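Local coordinates for protein acetyl-CoA acetyltransferase (Bacillus anthracis, PDB 3SS6) that probably catalyses the thiolase reaction, joining two acetyl-CoA molecules into acetoacetyl-CoA and CoA or running in reverse, at residues Val54-Cys59 with Ala66-Thr71; Gly254-Val259 with Ile359-Ile364. All blocks are in the same frame, centred on the assembly; numbering follows the deposited sequence.

Contact 1. Residues Val54-Cys59 with Ala66-Thr71; sequences VILGHC and ANTART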
ATOM      1  N   VAL A  54     -34.630  -5.545   2.783  1.00 12.63           N
ATOM      2  CA  VAL A  54     -33.926  -5.259   1.531  1.00 12.11           C
ATOM      3  C   VAL A  54     -32.865  -6.340   1.388  1.00 13.37           C
ATOM      4  O   VAL A  54     -32.094  -6.564   2.309  1.00 13.85           O
ATOM      5  CB  VAL A  54     -33.233  -3.884   1.569  1.00 13.34           C
ATOM      6  CG1 VAL A  54     -32.334  -3.686   0.348  1.00 13.60           C
ATOM      7  CG2 VAL A  54     -34.298  -2.766   1.660  1.00 16.13           C
ATOM      8  N   ILE A  55     -32.843  -7.034   0.255  1.00 10.84           N
ATOM      9  CA  ILE A  55     -31.836  -8.075   0.039  1.00 10.11           C
ATOM     10  C   ILE A  55     -31.080  -7.756  -1.238  1.00 11.05           C
ATOM     11  O   ILE A  55     -31.689  -7.621  -2.300  1.00 12.46           O
ATOM     12  CB  ILE A  55     -32.490  -9.467  -0.106  1.00 12.62           C
ATOM     13  CG1 ILE A  55     -33.458  -9.708   1.047  1.00 13.70           C
ATOM     14  CG2 ILE A  55     -31.405 -10.569  -0.145  1.00 12.40           C
ATOM     15  CD1 ILE A  55     -34.143 -11.073   0.978  1.00 13.23           C
ATOM     16  N   LEU A  56     -29.764  -7.588  -1.138  1.00 11.23           N
ATOM     17  CA  LEU A  56     -28.954  -7.255  -2.310  1.00 12.20           C
ATOM     18  C   LEU A  56     -27.871  -8.285  -2.583  1.00 10.76           C
ATOM     19  O   LEU A  56     -27.154  -8.713  -1.663  1.00 11.47           O
ATOM     20  CB  LEU A  56     -28.265  -5.892  -2.135  1.00 12.29           C
ATOM     21  CG  LEU A  56     -29.155  -4.649  -2.086  1.00 11.70           C
ATOM     22  CD1 LEU A  56     -28.273  -3.414  -1.979  1.00 12.97           C
ATOM     23  CD2 LEU A  56     -30.009  -4.594  -3.342  1.00 12.17           C
ATOM     24  N   GLY A  57     -27.668  -8.590  -3.858  1.00 10.58           N
ATOM     25  CA  GLY A  57     -26.586  -9.458  -4.273  1.00 10.20           C
ATOM     26  C   GLY A  57     -25.416  -8.511  -4.522  1.00 12.26           C
ATOM     27  O   GLY A  57     -25.595  -7.465  -5.136  1.00 14.36           O
ATOM     28  N   HIS A  58     -24.238  -8.839  -4.005  1.00 11.12           N
ATOM     29  CA  HIS A  58     -23.065  -7.983  -4.179  1.00 10.73           C
ATOM     30  C   HIS A  58     -21.774  -8.807  -4.178  1.00 12.54           C
ATOM     31  O   HIS A  58     -21.447  -9.419  -3.173  1.00 14.61           O
ATOM     32  CB  HIS A  58     -23.062  -6.949  -3.056  1.00 10.29           C
ATOM     33  CG  HIS A  58     -22.078  -5.840  -3.240  1.00 11.09           C
ATOM     34  ND1 HIS A  58     -21.728  -4.986  -2.219  1.00 11.72           N
ATOM     35  CD2 HIS A  58     -21.373  -5.440  -4.324  1.00  9.08           C
ATOM     36  CE1 HIS A  58     -20.848  -4.108  -2.664  1.00 11.90           C
ATOM     37  NE2 HIS A  58     -20.615  -4.363  -3.939  1.00 10.59           N
ATOM     38  N   CYS A  59     -21.070  -8.860  -5.303  1.00 13.00           N
ATOM     39  CA  CYS A  59     -19.824  -9.628  -5.386  1.00 12.55           C
ATOM     40  C   CYS A  59     -18.577  -9.122  -4.657  1.00 13.67           C
ATOM     41  O   CYS A  59     -17.866  -9.894  -4.035  1.00 16.05           O
ATOM     42  CB  CYS A  59     -19.476  -9.937  -6.834  1.00 14.41           C
ATOM     43  SG  CYS A  59     -20.685 -11.017  -7.607  1.00 16.53           S
ATOM     44  N   ALA A  66     -20.310  -2.072   5.379  1.00 12.84           N
ATOM     45  CA  ALA A  66     -20.671  -3.413   5.842  1.00 13.33           C
ATOM     46  C   ALA A  66     -22.156  -3.693   5.739  1.00 13.06           C
ATOM     47  O   ALA A  66     -22.938  -2.955   6.232  1.00 14.16           O
ATOM     48  CB  ALA A  66     -20.207  -3.623   7.231  1.00 16.09           C
ATOM     49  N   ASN A  67     -22.479  -4.810   5.128  1.00 13.17           N
ATOM     50  CA  ASN A  67     -23.853  -5.195   4.893  1.00 12.01           C
ATOM     51  C   ASN A  67     -24.419  -4.152   3.938  1.00 14.25           C
ATOM     52  O   ASN A  67     -25.092  -3.267   4.305  1.00 13.65           O
ATOM     53  CB  ASN A  67     -24.703  -5.285   6.135  1.00 13.86           C
ATOM     54  CG  ASN A  67     -26.058  -5.884   5.840  1.00 14.30           C
ATOM     55  OD1 ASN A  67     -26.399  -6.018   4.728  1.00 13.16           O
ATOM     56  ND2 ASN A  67     -26.788  -6.237   6.865  1.00 12.95           N
ATOM     57  N   THR A  68     -24.092  -4.298   2.673  1.00 11.79           N
ATOM     58  CA  THR A  68     -24.508  -3.330   1.709  1.00 11.97           C
ATOM     59  C   THR A  68     -25.989  -3.037   1.702  1.00 12.91           C
ATOM     60  O   THR A  68     -26.382  -1.932   1.558  1.00 11.28           O
ATOM     61  CB  THR A  68     -24.177  -3.822   0.273  1.00 10.97           C
ATOM     62  OG1 THR A  68     -22.901  -4.406   0.240  1.00 13.18           O
ATOM     63  CG2 THR A  68     -24.290  -2.703  -0.767  1.00 13.45           C
ATOM     64  N   ALA A  69     -26.774  -4.081   1.876  1.00 11.24           N
ATOM     65  CA  ALA A  69     -28.234  -3.950   1.851  1.00 12.01           C
ATOM     66  C   ALA A  69     -28.780  -3.073   2.987  1.00 13.12           C
ATOM     67  O   ALA A  69     -29.564  -2.151   2.754  1.00 12.15           O
ATOM     68  CB  ALA A  69     -28.873  -5.335   1.898  1.00 12.23           C
ATOM     69  N   ARG A  70     -28.363  -3.361   4.216  1.00 12.13           N
ATOM     70  CA  ARG A  70     -28.834  -2.585   5.358  1.00 11.57           C
ATOM     71  C   ARG A  70     -28.319  -1.163   5.251  1.00 11.16           C
ATOM     72  O   ARG A  70     -29.049  -0.205   5.531  1.00 12.18           O
ATOM     73  CB  ARG A  70     -28.369  -3.220   6.674  1.00 12.64           C
ATOM     74  CG  ARG A  70     -28.547  -2.324   7.899  1.00 12.93           C
ATOM     75  CD  ARG A  70     -30.011  -1.973   8.182  1.00 14.32           C
ATOM     76  NE  ARG A  70     -30.115  -1.396   9.527  1.00 14.12           N
ATOM     77  CZ  ARG A  70     -31.255  -1.062  10.126  1.00 16.33           C
ATOM     78  NH1 ARG A  70     -32.415  -1.255   9.509  1.00 17.35           N
ATOM     79  NH2 ARG A  70     -31.233  -0.547  11.355  1.00 17.92           N
ATOM     80  N   THR A  71     -27.057  -1.025   4.850  1.00 11.26           N
ATOM     81  CA  THR A  71     -26.467   0.297   4.749  1.00 13.10           C
ATOM     82  C   THR A  71     -27.202   1.123   3.687  1.00 14.52           C
ATOM     83  O   THR A  71     -27.500   2.287   3.909  1.00 13.83           O
ATOM     84  CB  THR A  71     -24.960   0.226   4.470  1.00 12.45           C
ATOM     85  OG1 THR A  71     -24.314  -0.508   5.522  1.00 14.60           O
ATOM     86  CG2 THR A  71     -24.360   1.625   4.413  1.00 12.83           C
TER
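Two hydrogen bonds grip OD1 of N67, the N-cap residue of helix 68-75: a weak but nearly straight capping bond from R70 N to N67 OD1 (3.3 Å, 174°) and a bond with the hydroxyl of T86, which also pairs with A69 N. The first turn is thus tied both to its cap and to strand 83-88. T68 carries the polar link to strand 53-57. Its OG1 lies in the plane of the H58 imidazole, at the ring edge, 2.8 Å from H58 ND1 in a bond of 157°; either partner could supply the proton. CG of H58 is anti to the backbone N (chi1 -169°), and the two side chains stand nearly perpendicular. Torsion and bond together set the ring's rotation and satisfy ND1 in a buried site.

Beside this bond the contact is apolar and centred on A69. Its methyl sits against the strand backbone, with A69 CB 3.5 Å from V54 O, and both V54 CG1 and L56 CG, from side chains that point toward the helix, lie 4.1 Å from A69 CB. L56 CD1 lies 3.9 Å from A69 CA and continues toward the T68 methyl. Consistent with its small side chain, A69 CA comes within 5.4 Å of L56 CA. This is the strand-to-helix half of a beta-alpha-beta unit: strand 53-57 bonds to strands 83-88 and 112-120 on its two edges, while helix 29-43 packs alongside through L37, P29 and V30.

Contact 2. Residues Gly254-Val259 with Ile359-Ile364; sequences GSAVLV and ITVSLI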
ATOM      1  N   GLY A 254     -23.372  -0.924 -11.966  1.00 10.58           N
ATOM      2  CA  GLY A 254     -24.820  -0.796 -12.096  1.00 10.65           C
ATOM      3  C   GLY A 254     -25.570  -1.326 -10.898  1.00 13.66           C
ATOM      4  O   GLY A 254     -25.028  -2.094 -10.130  1.00 13.44           O
ATOM      5  N   SER A 255     -26.821  -0.909 -10.741  1.00 11.08           N
ATOM      6  CA  SER A 255     -27.690  -1.519  -9.736  1.00 10.35           C
ATOM      7  C   SER A 255     -29.043  -1.831 -10.356  1.00 12.96           C
ATOM      8  O   SER A 255     -29.405  -1.275 -11.407  1.00 14.65           O
ATOM      9  CB  SER A 255     -27.866  -0.586  -8.531  1.00 12.67           C
ATOM     10  OG  SER A 255     -28.460   0.647  -8.931  1.00 14.75           O
ATOM     11  N   ALA A 256     -29.781  -2.743  -9.729  1.00 11.11           N
ATOM     12  CA  ALA A 256     -31.100  -3.121 -10.232  1.00 11.18           C
ATOM     13  C   ALA A 256     -31.925  -3.686  -9.088  1.00 13.40           C
ATOM     14  O   ALA A 256     -31.414  -4.456  -8.276  1.00 13.51           O
ATOM     15  CB  ALA A 256     -30.968  -4.148 -11.359  1.00 13.13           C
ATOM     16  N   VAL A 257     -33.201  -3.309  -9.025  1.00 11.80           N
ATOM     17  CA  VAL A 257     -34.011  -3.565  -7.837  1.00 14.04           C
ATOM     18  C   VAL A 257     -35.435  -3.929  -8.259  1.00 15.75           C
ATOM     19  O   VAL A 257     -35.982  -3.313  -9.171  1.00 17.88           O
ATOM     20  CB  VAL A 257     -34.066  -2.275  -6.962  1.00 17.85           C
ATOM     21  CG1 VAL A 257     -34.988  -2.440  -5.799  1.00 18.18           C
ATOM     22  CG2 VAL A 257     -32.656  -1.909  -6.449  1.00 21.12           C
ATOM     23  N   LEU A 258     -36.012  -4.938  -7.610  1.00 13.65           N
ATOM     24  CA  LEU A 258     -37.426  -5.265  -7.791  1.00 13.07           C
ATOM     25  C   LEU A 258     -38.144  -5.056  -6.465  1.00 13.75           C
ATOM     26  O   LEU A 258     -37.549  -5.212  -5.398  1.00 14.05           O
ATOM     27  CB  LEU A 258     -37.601  -6.730  -8.197  1.00 15.69           C
ATOM     28  CG  LEU A 258     -37.262  -7.195  -9.611  1.00 18.93           C
ATOM     29  CD1 LEU A 258     -35.793  -6.932  -9.931  1.00 26.63           C
ATOM     30  CD2 LEU A 258     -37.585  -8.678  -9.685  1.00 22.20           C
ATOM     31  N   VAL A 259     -39.438  -4.732  -6.528  1.00 13.63           N
ATOM     32  CA  VAL A 259     -40.272  -4.791  -5.334  1.00 13.87           C
ATOM     33  C   VAL A 259     -41.125  -6.047  -5.463  1.00 14.12           C
ATOM     34  O   VAL A 259     -41.812  -6.240  -6.476  1.00 15.12           O
ATOM     35  CB  VAL A 259     -41.190  -3.551  -5.184  1.00 13.17           C
ATOM     36  CG1 VAL A 259     -42.117  -3.721  -3.973  1.00 15.39           C
ATOM     37  CG2 VAL A 259     -40.347  -2.268  -5.055  1.00 13.62           C
ATOM     38  N   ILE A 359     -30.944  -8.542 -15.613  1.00 11.70           N
ATOM     39  CA  ILE A 359     -31.562  -9.270 -16.720  1.00 12.55           C
ATOM     40  C   ILE A 359     -33.013  -9.604 -16.408  1.00 13.37           C
ATOM     41  O   ILE A 359     -33.829  -9.732 -17.323  1.00 14.65           O
ATOM     42  CB  ILE A 359     -30.763 -10.531 -17.160  1.00 13.03           C
ATOM     43  CG1 ILE A 359     -30.747 -11.611 -16.067  1.00 14.17           C
ATOM     44  CG2 ILE A 359     -29.347 -10.131 -17.588  1.00 13.76           C
ATOM     45  CD1 ILE A 359     -30.056 -12.921 -16.506  1.00 14.14           C
ATOM     46  N   THR A 360     -33.341  -9.718 -15.121  1.00 12.91           N
ATOM     47  CA  THR A 360     -34.729  -9.985 -14.727  1.00 11.57           C
ATOM     48  C   THR A 360     -35.585  -8.733 -14.955  1.00 13.57           C
ATOM     49  O   THR A 360     -36.690  -8.808 -15.497  1.00 13.92           O
ATOM     50  CB  THR A 360     -34.822 -10.479 -13.268  1.00 12.82           C
ATOM     51  OG1 THR A 360     -34.008 -11.658 -13.117  1.00 13.15           O
ATOM     52  CG2 THR A 360     -36.269 -10.817 -12.897  1.00 13.67           C
ATOM     53  N   VAL A 361     -35.066  -7.582 -14.546  1.00 12.39           N
ATOM     54  CA  VAL A 361     -35.724  -6.302 -14.847  1.00 13.23           C
ATOM     55  C   VAL A 361     -35.996  -6.179 -16.345  1.00 13.99           C
ATOM     56  O   VAL A 361     -37.116  -5.871 -16.772  1.00 14.47           O
ATOM     57  CB  VAL A 361     -34.860  -5.107 -14.383  1.00 13.18           C
ATOM     58  CG1 VAL A 361     -35.386  -3.781 -14.960  1.00 13.88           C
ATOM     59  CG2 VAL A 361     -34.798  -5.036 -12.876  1.00 14.05           C
ATOM     60  N   SER A 362     -34.965  -6.405 -17.152  1.00 12.68           N
ATOM     61  CA  SER A 362     -35.101  -6.262 -18.600  1.00 13.11           C
ATOM     62  C   SER A 362     -36.108  -7.242 -19.209  1.00 14.12           C
ATOM     63  O   SER A 362     -36.923  -6.879 -20.078  1.00 15.33           O
ATOM     64  CB  SER A 362     -33.730  -6.405 -19.256  1.00 17.30           C
ATOM     65  OG  SER A 362     -32.858  -5.388 -18.763  1.00 17.80           O
ATOM     66  N   LEU A 363     -36.055  -8.486 -18.751  1.00 12.58           N
ATOM     67  CA  LEU A 363     -36.992  -9.497 -19.211  1.00 12.87           C
ATOM     68  C   LEU A 363     -38.435  -9.101 -18.927  1.00 15.52           C
ATOM     69  O   LEU A 363     -39.302  -9.212 -19.792  1.00 15.06           O
ATOM     70  CB  LEU A 363     -36.686 -10.835 -18.540  1.00 12.44           C
ATOM     71  CG  LEU A 363     -37.581 -12.017 -18.905  1.00 14.06           C
ATOM     72  CD1 LEU A 363     -37.530 -12.333 -20.400  1.00 16.64           C
ATOM     73  CD2 LEU A 363     -37.101 -13.220 -18.085  1.00 14.08           C
ATOM     74  N   ILE A 364     -38.696  -8.647 -17.706  1.00 14.10           N
ATOM     75  CA  ILE A 364     -40.060  -8.292 -17.325  1.00 14.66           C
ATOM     76  C   ILE A 364     -40.632  -7.226 -18.247  1.00 16.83           C
ATOM     77  O   ILE A 364     -41.753  -7.352 -18.747  1.00 15.13           O
ATOM     78  CB  ILE A 364     -40.124  -7.802 -15.873  1.00 13.34           C
ATOM     79  CG1 ILE A 364     -39.893  -8.970 -14.913  1.00 14.15           C
ATOM     80  CG2 ILE A 364     -41.467  -7.144 -15.600  1.00 16.66           C
ATOM     81  CD1 ILE A 364     -39.553  -8.546 -13.490  1.00 17.12           C
TER
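Apolar helix-on-strand packing in the buried interior joins strand 252-262 of the N-terminal thiolase half to helix 352-370 of the C-terminal half. In the layered thiolase fold such a helix belongs to the central layer, and here it meets strands of both halves: T360 and I364 touch strand 385-393, while I364 also reaches I9 of strand 7-19. The short segment axes approach to 8.6 Å and cross at 59°, so the helix runs obliquely over the strand and engages it at a few side chains.

L258 does most of the work on the strand. Its CG is anti to the carbonyl carbon and beside the backbone N (chi1 -74°), and its two methyls divide the helix surface between them. CD1 takes the tightest contact, with L258 CD1 3.6 Å from V361 CG2, the two side chains running alongside one another in opposite senses. CD2 faces the other way along the helix, where L258 CD2 lies 4.1 Å from T360 CG2, the side chains nearly perpendicular, and 4.3 Å from I364 CD1. One leucine therefore bridges two residues a helical turn apart. A256, two residues back on the same face of the strand, adds a lighter touch, its CB being 4.2 Å from V361 CG2. With V361 CG1 anti to the backbone N (chi1 168°), CG2 sits beside that N and faces the strand, the common contact point for A256 and L258. V257 points away and packs instead on V36, L37 and A40 of helix 29-43, which covers the other face.

No hydrogen bond crosses the interface. T360 presents its methyl to L258 while its hydroxyl bonds to G356 O within its own helix, so the contact is held by van der Waals packing, mainly between methyl groups, with no polar bond to fix its register.

In the fold
From the N terminus, contact 1 comes first and closes a short loop: six residues, without helix or strand, separate its segments, and the chain then runs on into strand 83-88 of the same beta-alpha-beta unit. Contact 2 opens only later, at strand 252-262, and closes about a hundred residues further on, after the chain has entered the C-terminal half. The two are therefore in series, neither nesting nor crossing. Both reach the same mixed sheet, in which strand 112-120 separates strand 53-57 from strand 252-262. Their centres lie about 16 Å apart and their nearest atoms about 5 Å, without touching. Contact 1 is local to the N-terminal half, whereas contact 2 ties the two halves together.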